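Local coordinates for protein 378aa long hypothetical citrate synthase (Sulfolobus tokodaii, PDB 1VGM) that is a predicted member of the citrate synthase family, a largely helical protein whose assembly holds two copies of the chain, at residues A[74-79]-A[125-130]; A[182-187]-A[260-265]; A[83-88]-A[132-137]; A[237-242]-A[294-299]. One frame throughout, in Å; residues are numbered along the deposited sequence.

Contact 1 (A[74-79]-A[125-130])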
# COMPACT_ATOMS: atom_id res chain seq x y z
N PHE A 74 -18.62 3.58 -14.96
CA PHE A 74 -17.96 2.30 -15.25
C PHE A 74 -16.72 2.44 -16.13
O PHE A 74 -15.83 1.59 -16.11
CB PHE A 74 -18.94 1.33 -15.91
CG PHE A 74 -19.90 0.68 -14.95
CD1 PHE A 74 -21.27 0.70 -15.19
CD2 PHE A 74 -19.43 0.02 -13.80
CE1 PHE A 74 -22.17 0.10 -14.30
CE2 PHE A 74 -20.32 -0.58 -12.91
CZ PHE A 74 -21.69 -0.55 -13.16
N GLU A 75 -16.66 3.52 -16.91
CA GLU A 75 -15.52 3.78 -17.78
C GLU A 75 -14.23 3.85 -16.97
O GLU A 75 -14.22 4.38 -15.86
CB GLU A 75 -15.72 5.11 -18.51
CG GLU A 75 -16.40 6.18 -17.65
CD GLU A 75 -15.94 7.59 -17.97
OE1 GLU A 75 -16.01 7.98 -19.16
OE2 GLU A 75 -15.52 8.31 -17.04
N VAL A 76 -13.14 3.34 -17.54
CA VAL A 76 -11.81 3.59 -16.99
C VAL A 76 -10.87 4.11 -18.08
O VAL A 76 -11.13 3.95 -19.27
CB VAL A 76 -11.19 2.29 -16.42
CG1 VAL A 76 -11.97 1.82 -15.20
CG2 VAL A 76 -11.18 1.21 -17.50
N PRO A 77 -9.76 4.75 -17.68
CA PRO A 77 -8.77 5.21 -18.66
C PRO A 77 -8.34 4.03 -19.53
O PRO A 77 -8.30 2.89 -19.05
CB PRO A 77 -7.62 5.73 -17.81
CG PRO A 77 -8.26 6.10 -16.50
CD PRO A 77 -9.35 5.08 -16.30
N GLU A 78 -8.04 4.30 -20.79
CA GLU A 78 -7.71 3.22 -21.70
C GLU A 78 -6.37 2.60 -21.31
O GLU A 78 -6.08 1.45 -21.64
CB GLU A 78 -7.68 3.72 -23.16
CG GLU A 78 -6.60 4.74 -23.48
CD GLU A 78 -6.66 5.18 -24.93
OE1 GLU A 78 -5.64 5.68 -25.45
OE2 GLU A 78 -7.74 5.04 -25.56
N GLN A 79 -5.55 3.37 -20.59
CA GLN A 79 -4.29 2.83 -20.08
C GLN A 79 -4.53 1.60 -19.21
O GLN A 79 -3.71 0.68 -19.20
CB GLN A 79 -3.54 3.88 -19.26
CG GLN A 79 -2.75 4.86 -20.10
CD GLN A 79 -3.59 6.04 -20.55
OE1 GLN A 79 -4.80 6.08 -20.32
NE2 GLN A 79 -2.95 7.01 -21.20
N ILE A 125 -16.26 2.37 -6.62
CA ILE A 125 -16.94 1.09 -6.56
C ILE A 125 -17.39 0.65 -7.95
O ILE A 125 -17.27 -0.51 -8.32
CB ILE A 125 -18.14 1.16 -5.57
CG1 ILE A 125 -17.59 1.15 -4.14
CG2 ILE A 125 -19.09 -0.01 -5.78
CD1 ILE A 125 -18.57 1.66 -3.10
N ALA A 126 -17.87 1.60 -8.74
CA ALA A 126 -18.19 1.34 -10.15
C ALA A 126 -16.99 0.76 -10.90
O ALA A 126 -17.10 -0.26 -11.58
CB ALA A 126 -18.66 2.63 -10.81
N LYS A 127 -15.84 1.40 -10.76
CA LYS A 127 -14.68 1.05 -11.57
C LYS A 127 -14.01 -0.23 -11.08
O LYS A 127 -13.34 -0.91 -11.85
CB LYS A 127 -13.68 2.21 -11.56
CG LYS A 127 -14.23 3.47 -12.21
CD LYS A 127 -13.26 4.64 -12.13
CE LYS A 127 -13.97 5.96 -12.47
NZ LYS A 127 -14.61 5.91 -13.81
N THR A 128 -14.19 -0.56 -9.81
CA THR A 128 -13.71 -1.82 -9.26
C THR A 128 -14.37 -3.01 -9.98
O THR A 128 -13.72 -4.01 -10.27
CB THR A 128 -14.01 -1.91 -7.74
OG1 THR A 128 -13.49 -0.75 -7.09
CG2 THR A 128 -13.38 -3.15 -7.14
N ALA A 129 -15.65 -2.88 -10.29
CA ALA A 129 -16.36 -3.90 -11.05
C ALA A 129 -15.79 -4.02 -12.46
O ALA A 129 -15.58 -5.12 -12.97
CB ALA A 129 -17.86 -3.55 -11.13
N THR A 130 -15.54 -2.88 -13.09
CA THR A 130 -14.98 -2.88 -14.44
C THR A 130 -13.62 -3.58 -14.41
O THR A 130 -13.34 -4.46 -15.22
CB THR A 130 -14.82 -1.44 -14.96
OG1 THR A 130 -16.10 -0.79 -14.95
CG2 THR A 130 -14.25 -1.43 -16.38
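Thr130 and Lys127 of helix 117-139 each take up a backbone carbonyl, those of Phe74 and Glu75, in the loop entering helix 78-84. Thr130 OG1 donates to Phe74 O at 2.7 Å, lying in the carbonyl plane on a lone pair, with a C=O...donor angle of 123°. Lys127 NZ meets Glu75 O at 2.6 Å, almost straight beyond the carbonyl oxygen (166°). The lysine runs out straight to CE and bends only at its last torsion (chi4 -57°), which carries NZ onto that oxygen; NZ also bonds Ser73 O, so the buried ammonium spans two loop carbonyls.

The side chains of Glu75 and Lys127 run side by side in the same direction, yet OE2 stays 4.1 Å from NZ, beyond a salt bridge; their attraction is probably a secondary pull.

The Phe74 ring turns its edge to a carbonyl, CD2 lying 3.2 Å from Ala126 O, with the oxygen close to the ring plane. Its apolar contacts are with two alanines: Ala126 CB lies 4.0 Å from CD2 and Ala129 CB 4.2 Å from CE2. Val76 CG1 rests against Lys127 CB at 4.0 Å, the two side chains sliding past each other in opposite directions.

Around this seam, Phe74 and Ala129 also touch helix 153-162, Pro77 packs on helix 93-108, and Ile125 turns to helix 331-353.

Contact 2 (A[182-187]-A[260-265])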
# COMPACT_ATOMS: atom_id res chain seq x y z
N THR A 182 -18.49 -6.99 2.84
CA THR A 182 -18.27 -5.54 2.82
C THR A 182 -17.33 -5.01 3.90
O THR A 182 -16.47 -4.18 3.60
CB THR A 182 -19.62 -4.79 2.89
OG1 THR A 182 -20.21 -4.77 1.58
CG2 THR A 182 -19.43 -3.35 3.41
N ASP A 183 -17.48 -5.47 5.13
CA ASP A 183 -16.54 -5.07 6.19
C ASP A 183 -16.50 -6.05 7.36
O ASP A 183 -17.48 -6.75 7.64
CB ASP A 183 -16.91 -3.68 6.71
CG ASP A 183 -15.81 -3.07 7.56
OD1 ASP A 183 -14.63 -3.23 7.20
OD2 ASP A 183 -16.13 -2.43 8.58
N HIS A 184 -15.35 -6.11 8.03
CA HIS A 184 -15.15 -6.98 9.19
C HIS A 184 -13.77 -6.76 9.79
O HIS A 184 -12.75 -7.01 9.13
CB HIS A 184 -15.31 -8.46 8.79
CG HIS A 184 -15.96 -9.31 9.85
ND1 HIS A 184 -15.24 -9.96 10.83
CD2 HIS A 184 -17.26 -9.61 10.07
CE1 HIS A 184 -16.08 -10.62 11.61
NE2 HIS A 184 -17.31 -10.43 11.17
N GLU A 185 -13.73 -6.31 11.04
CA GLU A 185 -12.49 -6.09 11.76
C GLU A 185 -11.58 -5.13 11.00
O GLU A 185 -12.03 -4.41 10.11
CB GLU A 185 -11.78 -7.42 11.99
CG GLU A 185 -12.59 -8.39 12.86
CD GLU A 185 -12.18 -9.84 12.64
OE1 GLU A 185 -11.21 -10.29 13.28
OE2 GLU A 185 -12.82 -10.53 11.83
N VAL A 186 -10.30 -5.11 11.35
CA VAL A 186 -9.34 -4.25 10.65
C VAL A 186 -8.13 -5.08 10.27
O VAL A 186 -7.07 -5.00 10.89
CB VAL A 186 -8.88 -3.08 11.54
CG1 VAL A 186 -8.24 -2.01 10.68
CG2 VAL A 186 -10.06 -2.50 12.31
N PRO A 187 -8.28 -5.92 9.23
CA PRO A 187 -7.17 -6.73 8.74
C PRO A 187 -6.09 -5.87 8.09
O PRO A 187 -6.19 -4.64 8.09
CB PRO A 187 -7.83 -7.68 7.74
CG PRO A 187 -8.99 -6.89 7.22
CD PRO A 187 -9.50 -6.13 8.43
N ARG A 260 -11.05 -15.45 15.14
CA ARG A 260 -10.55 -14.73 16.31
C ARG A 260 -11.66 -14.19 17.21
O ARG A 260 -11.46 -14.03 18.41
CB ARG A 260 -9.66 -13.57 15.88
CG ARG A 260 -8.31 -13.99 15.32
CD ARG A 260 -7.63 -12.81 14.62
NE ARG A 260 -7.54 -11.62 15.46
CZ ARG A 260 -6.59 -11.41 16.37
NH1 ARG A 260 -6.54 -10.26 17.03
NH2 ARG A 260 -5.70 -12.36 16.64
N VAL A 261 -12.83 -13.90 16.64
CA VAL A 261 -13.89 -13.27 17.42
C VAL A 261 -15.14 -14.14 17.53
O VAL A 261 -15.74 -14.21 18.60
CB VAL A 261 -14.28 -11.88 16.85
CG1 VAL A 261 -13.02 -11.07 16.57
CG2 VAL A 261 -15.12 -12.02 15.60
N TYR A 262 -15.53 -14.79 16.44
CA TYR A 262 -16.64 -15.74 16.50
C TYR A 262 -16.30 -17.02 17.26
O TYR A 262 -15.32 -17.70 16.95
CB TYR A 262 -17.11 -16.09 15.08
CG TYR A 262 -17.78 -14.94 14.36
CD1 TYR A 262 -17.31 -14.48 13.14
CD2 TYR A 262 -18.86 -14.27 14.94
CE1 TYR A 262 -17.87 -13.39 12.52
CE2 TYR A 262 -19.43 -13.16 14.32
CZ TYR A 262 -18.93 -12.73 13.11
OH TYR A 262 -19.48 -11.62 12.49
N LYS A 263 -17.12 -17.33 18.26
CA LYS A 263 -16.97 -18.54 19.05
C LYS A 263 -18.17 -19.45 18.79
O LYS A 263 -18.40 -20.43 19.49
CB LYS A 263 -16.88 -18.19 20.54
CG LYS A 263 -15.48 -17.78 21.00
CD LYS A 263 -15.34 -16.27 21.13
CE LYS A 263 -14.15 -15.90 22.03
NZ LYS A 263 -12.85 -16.46 21.54
N THR A 264 -18.92 -19.09 17.76
CA THR A 264 -20.04 -19.87 17.27
C THR A 264 -19.98 -19.78 15.73
O THR A 264 -18.98 -19.31 15.19
CB THR A 264 -21.36 -19.29 17.81
OG1 THR A 264 -22.47 -20.08 17.36
CG2 THR A 264 -21.53 -17.84 17.35
N TYR A 265 -21.03 -20.21 15.03
CA TYR A 265 -21.06 -20.07 13.57
C TYR A 265 -20.95 -18.59 13.17
O TYR A 265 -21.67 -17.74 13.69
CB TYR A 265 -22.36 -20.66 13.00
CG TYR A 265 -22.44 -22.18 12.99
CD1 TYR A 265 -22.79 -22.89 14.13
CD2 TYR A 265 -22.16 -22.90 11.82
CE1 TYR A 265 -22.88 -24.29 14.12
CE2 TYR A 265 -22.24 -24.30 11.80
CZ TYR A 265 -22.60 -24.99 12.96
OH TYR A 265 -22.69 -26.37 12.95
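His184 and Tyr262 meet tip to tip through a hydrogen bond of 2.8 Å between NE2 and OH, nearly straight at 172°; either atom could be the donor. The hydroxyl lies near the imidazole plane, at the ring edge. At the other ring nitrogen, ND1 donates to Glu185 OE2 at 2.7 Å, with the oxygen within 2° of the ring plane and using its anti lone pair. The two bonds hold the imidazole at both nitrogens and fix its rotation.

The aromatic contact is rim to rim: the planes stand 45° apart, neither ring lies over the face of the other, and Tyr262 CE1 comes within 3.4 Å of His184 CE1. A third ring, that of His259, meets both.

Apolar and charged contacts are looser. Val261 CG1 sits 3.8 Å from Glu185 OE1 as the two side chains pass in opposite directions, and Val261 CG2 approaches the edge of the imidazole while lying off-centre over one face of the Tyr262 ring. Glu185 OE1 is 4.5 Å from Arg260 NE, an opposite charge beyond salt-bridge range. Ile22 of strand 20-23 touches His184, Glu185, Val261 and Tyr262, and Arg268 of helix 267-280 touches His184 and Tyr262.

The arrangement is a His-carboxylate hydrogen bond extended by a tyrosine, joining the loop between helices 168-180 and 188-197 to the loop that leads into helix 267-280 of the citrate synthase fold.

Contact 3 (A[83-88]-A[132-137])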
# COMPACT_ATOMS: atom_id res chain seq x y z
N THR A 83 -2.81 -1.93 -20.13
CA THR A 83 -1.85 -2.56 -19.23
C THR A 83 -2.31 -3.92 -18.73
O THR A 83 -1.54 -4.88 -18.72
CB THR A 83 -1.57 -1.65 -18.03
OG1 THR A 83 -0.91 -0.46 -18.48
CG2 THR A 83 -0.70 -2.37 -17.00
N ILE A 84 -3.57 -4.01 -18.30
CA ILE A 84 -4.14 -5.28 -17.83
C ILE A 84 -3.98 -6.37 -18.89
O ILE A 84 -3.54 -7.49 -18.61
CB ILE A 84 -5.65 -5.10 -17.51
CG1 ILE A 84 -5.82 -4.56 -16.09
CG2 ILE A 84 -6.39 -6.42 -17.66
CD1 ILE A 84 -7.28 -4.27 -15.72
N PHE A 85 -4.33 -6.03 -20.13
CA PHE A 85 -4.35 -7.01 -21.19
C PHE A 85 -2.97 -7.30 -21.77
O PHE A 85 -2.82 -8.20 -22.60
CB PHE A 85 -5.31 -6.56 -22.28
CG PHE A 85 -6.74 -6.85 -21.97
CD1 PHE A 85 -7.32 -8.06 -22.38
CD2 PHE A 85 -7.48 -5.99 -21.17
CE1 PHE A 85 -8.61 -8.39 -22.01
CE2 PHE A 85 -8.78 -6.31 -20.80
CZ PHE A 85 -9.34 -7.52 -21.21
N SER A 86 -1.96 -6.56 -21.33
CA SER A 86 -0.61 -6.78 -21.85
C SER A 86 0.21 -7.65 -20.90
O SER A 86 1.31 -8.07 -21.25
CB SER A 86 0.12 -5.45 -22.05
OG SER A 86 0.52 -4.91 -20.80
N MET A 87 -0.32 -7.92 -19.72
CA MET A 87 0.41 -8.71 -18.74
C MET A 87 0.21 -10.20 -19.00
O MET A 87 -0.76 -10.61 -19.63
CB MET A 87 -0.04 -8.36 -17.33
CG MET A 87 0.80 -7.25 -16.71
SD MET A 87 0.36 -6.94 -15.02
CE MET A 87 -0.96 -5.77 -15.24
N PRO A 88 1.15 -11.02 -18.52
CA PRO A 88 1.03 -12.47 -18.70
C PRO A 88 -0.31 -12.95 -18.15
O PRO A 88 -0.82 -12.41 -17.17
CB PRO A 88 2.21 -13.03 -17.91
CG PRO A 88 3.23 -11.93 -17.97
CD PRO A 88 2.42 -10.66 -17.87
N THR A 132 -12.33 -5.69 -12.15
CA THR A 132 -12.38 -7.09 -11.75
C THR A 132 -12.92 -7.95 -12.91
O THR A 132 -12.42 -9.05 -13.16
CB THR A 132 -13.28 -7.29 -10.50
OG1 THR A 132 -12.77 -6.51 -9.41
CG2 THR A 132 -13.33 -8.75 -10.10
N ALA A 133 -13.93 -7.44 -13.61
CA ALA A 133 -14.48 -8.12 -14.77
C ALA A 133 -13.42 -8.33 -15.83
O ALA A 133 -13.33 -9.41 -16.44
CB ALA A 133 -15.64 -7.33 -15.34
N ASN A 134 -12.60 -7.32 -16.07
CA ASN A 134 -11.67 -7.38 -17.18
C ASN A 134 -10.38 -8.12 -16.83
O ASN A 134 -9.68 -8.62 -17.72
CB ASN A 134 -11.34 -5.97 -17.67
CG ASN A 134 -12.37 -5.45 -18.66
OD1 ASN A 134 -12.35 -5.82 -19.83
ND2 ASN A 134 -13.27 -4.60 -18.18
N ILE A 135 -10.08 -8.19 -15.54
CA ILE A 135 -9.02 -9.07 -15.08
C ILE A 135 -9.35 -10.52 -15.41
O ILE A 135 -8.52 -11.23 -15.97
CB ILE A 135 -8.79 -8.95 -13.55
CG1 ILE A 135 -8.16 -7.59 -13.24
CG2 ILE A 135 -7.88 -10.09 -13.07
CD1 ILE A 135 -7.84 -7.38 -11.78
N TYR A 136 -10.56 -10.95 -15.07
CA TYR A 136 -11.03 -12.27 -15.51
C TYR A 136 -10.84 -12.43 -17.02
O TYR A 136 -10.32 -13.44 -17.49
CB TYR A 136 -12.50 -12.48 -15.15
CG TYR A 136 -13.14 -13.66 -15.86
CD1 TYR A 136 -12.76 -14.97 -15.56
CD2 TYR A 136 -14.10 -13.46 -16.85
CE1 TYR A 136 -13.32 -16.05 -16.23
CE2 TYR A 136 -14.68 -14.53 -17.52
CZ TYR A 136 -14.28 -15.82 -17.21
OH TYR A 136 -14.84 -16.86 -17.91
N ARG A 137 -11.28 -11.43 -17.78
CA ARG A 137 -11.28 -11.55 -19.22
C ARG A 137 -9.85 -11.65 -19.77
O ARG A 137 -9.57 -12.50 -20.62
CB ARG A 137 -12.01 -10.37 -19.85
CG ARG A 137 -13.52 -10.53 -19.82
CD ARG A 137 -14.24 -9.30 -20.31
NE ARG A 137 -15.64 -9.60 -20.57
CZ ARG A 137 -16.08 -10.27 -21.63
NH1 ARG A 137 -15.27 -10.55 -22.64
NH2 ARG A 137 -17.34 -10.66 -21.67
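Phe85 and Asn134 cross obliquely where the end region of helix 78-84, passing into a type I beta turn from Ile84 to Met87, rests on helix 117-139 of the mainly helical citrate synthase fold. The phenyl and amide planes are turned 71° from each other, and Asn134 OD1 lies at the ring edge, 3.7 Å from Phe85 CZ. The same CZ reaches the backbone Asn134 O, also at 3.7 Å, and one turn on it nears Arg137 CB at 4.1 Å. Phe85 CG stands anti to its own carbonyl carbon (chi1 -81°), and the ring beyond it reaches over helix 117-139 to Asn134 and Arg137.

Asn134 is held by partners outside the pair: OD1 accepts from Lys145 N, and ND2 donates to Thr130 O a turn back. The guanidinium of Arg137 leads away to Ala160 O and Lys143 O, so only the root of that side chain joins the contact. No hydrogen bond crosses between the segments.

Next to the ring, Ile84 points toward helix 117-139, with CG2 approaching Asn134 O. Thr83, just before it, bonds Thr83 of the second subunit. The apolar touch is Ile84 CD1 against Ile135 CG1, 4.2 Å apart.

Contact 4 (A[237-242]-A[294-299])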
# COMPACT_ATOMS: atom_id res chain seq x y z
N GLU A 237 -18.25 -39.45 -1.00
CA GLU A 237 -17.83 -40.75 -0.47
C GLU A 237 -16.41 -40.71 0.09
O GLU A 237 -16.06 -41.52 0.94
CB GLU A 237 -17.91 -41.82 -1.56
CG GLU A 237 -19.35 -42.11 -2.05
CD GLU A 237 -19.93 -40.98 -2.91
OE1 GLU A 237 -19.15 -40.34 -3.65
OE2 GLU A 237 -21.16 -40.75 -2.85
N ASN A 238 -15.59 -39.77 -0.38
CA ASN A 238 -14.19 -39.71 0.04
C ASN A 238 -13.97 -38.81 1.25
O ASN A 238 -12.85 -38.70 1.75
CB ASN A 238 -13.30 -39.23 -1.11
CG ASN A 238 -13.55 -39.98 -2.40
OD1 ASN A 238 -13.74 -41.19 -2.39
ND2 ASN A 238 -13.54 -39.26 -3.52
N ALA A 239 -15.03 -38.16 1.73
CA ALA A 239 -14.88 -37.08 2.72
C ALA A 239 -14.34 -37.57 4.07
O ALA A 239 -13.45 -36.94 4.66
CB ALA A 239 -16.22 -36.35 2.92
N ASP A 240 -14.88 -38.68 4.56
CA ASP A 240 -14.47 -39.20 5.87
C ASP A 240 -13.01 -39.64 5.87
O ASP A 240 -12.27 -39.33 6.79
CB ASP A 240 -15.36 -40.37 6.28
CG ASP A 240 -16.77 -39.94 6.63
OD1 ASP A 240 -17.39 -40.58 7.51
OD2 ASP A 240 -17.27 -38.97 6.02
N LYS A 241 -12.62 -40.37 4.83
CA LYS A 241 -11.23 -40.77 4.68
C LYS A 241 -10.28 -39.56 4.72
O LYS A 241 -9.27 -39.58 5.42
CB LYS A 241 -11.07 -41.53 3.36
CG LYS A 241 -9.64 -41.90 3.00
CD LYS A 241 -9.58 -42.58 1.64
CE LYS A 241 -8.25 -43.29 1.42
NZ LYS A 241 -8.35 -44.31 0.32
N TRP A 242 -10.62 -38.53 3.95
CA TRP A 242 -9.78 -37.33 3.82
C TRP A 242 -9.64 -36.61 5.16
O TRP A 242 -8.54 -36.24 5.57
CB TRP A 242 -10.40 -36.37 2.79
CG TRP A 242 -9.60 -35.13 2.55
CD1 TRP A 242 -8.66 -34.94 1.58
CD2 TRP A 242 -9.70 -33.89 3.26
NE1 TRP A 242 -8.17 -33.66 1.64
CE2 TRP A 242 -8.79 -32.99 2.67
CE3 TRP A 242 -10.48 -33.45 4.34
CZ2 TRP A 242 -8.63 -31.67 3.11
CZ3 TRP A 242 -10.33 -32.13 4.78
CH2 TRP A 242 -9.41 -31.26 4.16
N GLU A 294 -20.75 -30.08 3.15
CA GLU A 294 -21.67 -30.43 4.24
C GLU A 294 -21.10 -31.49 5.17
O GLU A 294 -21.21 -31.37 6.39
CB GLU A 294 -22.97 -31.00 3.67
CG GLU A 294 -23.93 -30.01 3.07
CD GLU A 294 -25.27 -30.64 2.79
OE1 GLU A 294 -26.20 -30.44 3.59
OE2 GLU A 294 -25.40 -31.35 1.77
N ARG A 295 -20.53 -32.54 4.59
CA ARG A 295 -20.04 -33.65 5.38
C ARG A 295 -18.83 -33.19 6.16
O ARG A 295 -18.67 -33.54 7.33
CB ARG A 295 -19.66 -34.83 4.48
CG ARG A 295 -19.10 -36.05 5.24
CD ARG A 295 -20.09 -36.55 6.29
NE ARG A 295 -19.61 -37.75 6.98
CZ ARG A 295 -20.22 -38.32 8.02
NH1 ARG A 295 -21.35 -37.81 8.49
NH2 ARG A 295 -19.69 -39.39 8.60
N ILE A 296 -17.98 -32.41 5.52
CA ILE A 296 -16.79 -31.90 6.18
C ILE A 296 -17.20 -30.97 7.32
O ILE A 296 -16.57 -30.96 8.39
CB ILE A 296 -15.88 -31.12 5.20
CG1 ILE A 296 -15.32 -32.07 4.14
CG2 ILE A 296 -14.76 -30.43 5.97
CD1 ILE A 296 -14.49 -33.20 4.71
N GLU A 297 -18.25 -30.19 7.10
CA GLU A 297 -18.75 -29.29 8.14
C GLU A 297 -19.18 -30.09 9.37
O GLU A 297 -18.86 -29.73 10.49
CB GLU A 297 -19.92 -28.46 7.63
CG GLU A 297 -20.49 -27.52 8.68
CD GLU A 297 -21.87 -26.99 8.32
OE1 GLU A 297 -22.20 -26.99 7.12
OE2 GLU A 297 -22.61 -26.59 9.24
N LYS A 298 -19.92 -31.18 9.14
CA LYS A 298 -20.35 -32.05 10.24
C LYS A 298 -19.17 -32.65 11.02
O LYS A 298 -19.12 -32.54 12.25
CB LYS A 298 -21.23 -33.18 9.70
CG LYS A 298 -21.91 -34.00 10.79
CD LYS A 298 -22.74 -33.12 11.73
CE LYS A 298 -23.84 -32.36 10.98
NZ LYS A 298 -25.18 -33.02 11.09
N LEU A 299 -18.23 -33.27 10.32
CA LEU A 299 -17.05 -33.82 10.98
C LEU A 299 -16.30 -32.70 11.70
O LEU A 299 -15.85 -32.87 12.84
CB LEU A 299 -16.13 -34.49 9.95
CG LEU A 299 -16.83 -35.61 9.17
CD1 LEU A 299 -15.94 -36.06 8.01
CD2 LEU A 299 -17.14 -36.77 10.11
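Asp240 and Arg295 form a two-pronged salt bridge. The guanidinium comes side-on: NE donates to Asp240 OD2 and NH2 to Asp240 OD1, each bond 2.8 Å long and almost straight (178° and 174°). Both carboxylate oxygens offer their syn lone pairs, and the carboxylate and guanidinium planes are only 10° apart, so the two groups are nearly coplanar. The two side chains cross at about a right angle, the arginine bent at chi2, which turns CD aside from the extended path on the way to the acid.

Away from the ion pair, Leu299 CD2 lies over one face of the guanidinium, offset toward its rim, while its CD1 approaches Asp240 OD2 at 3.8 Å. Beneath the ion pair, Ala239 CB packs on Arg295 CG at 3.7 Å and on Ile296 CD1 at 4.0 Å. That same CD1 also meets Trp242 CE3, the indole and isoleucine crossing at about a right angle; the indole NE1 is bonded to Glu232 of helix 222-233.

This is helix-to-helix packing between the first turn of helix 239-249 and the middle of helix 284-304, with a small alanine at the closest backbone approach and a salt bridge along the partly exposed border.

In the fold
Contacts 1 and 3 are neighbours, their centres 12 Å apart, joining successive parts of the same two elements: the 74-88 region with helix 78-84, and helix 117-139. Their segments alternate along the chain, and both close before contacts 2 and 4 open. Those two also alternate, with centres 25 Å apart, and touch where Tyr265 CE2 meets Glu297 OE2 at 3.5 Å. Contact 2 lies across the chain's centre from contacts 1 and 3, centres about 30 Å apart; those of contacts 1 and 4 are 42 Å apart. Gln79 bonds Ser86 of the second subunit, so region 74-88 serves both intrachain packing and the dimer contact; contact 2 also reaches that subunit, contact 4 does not.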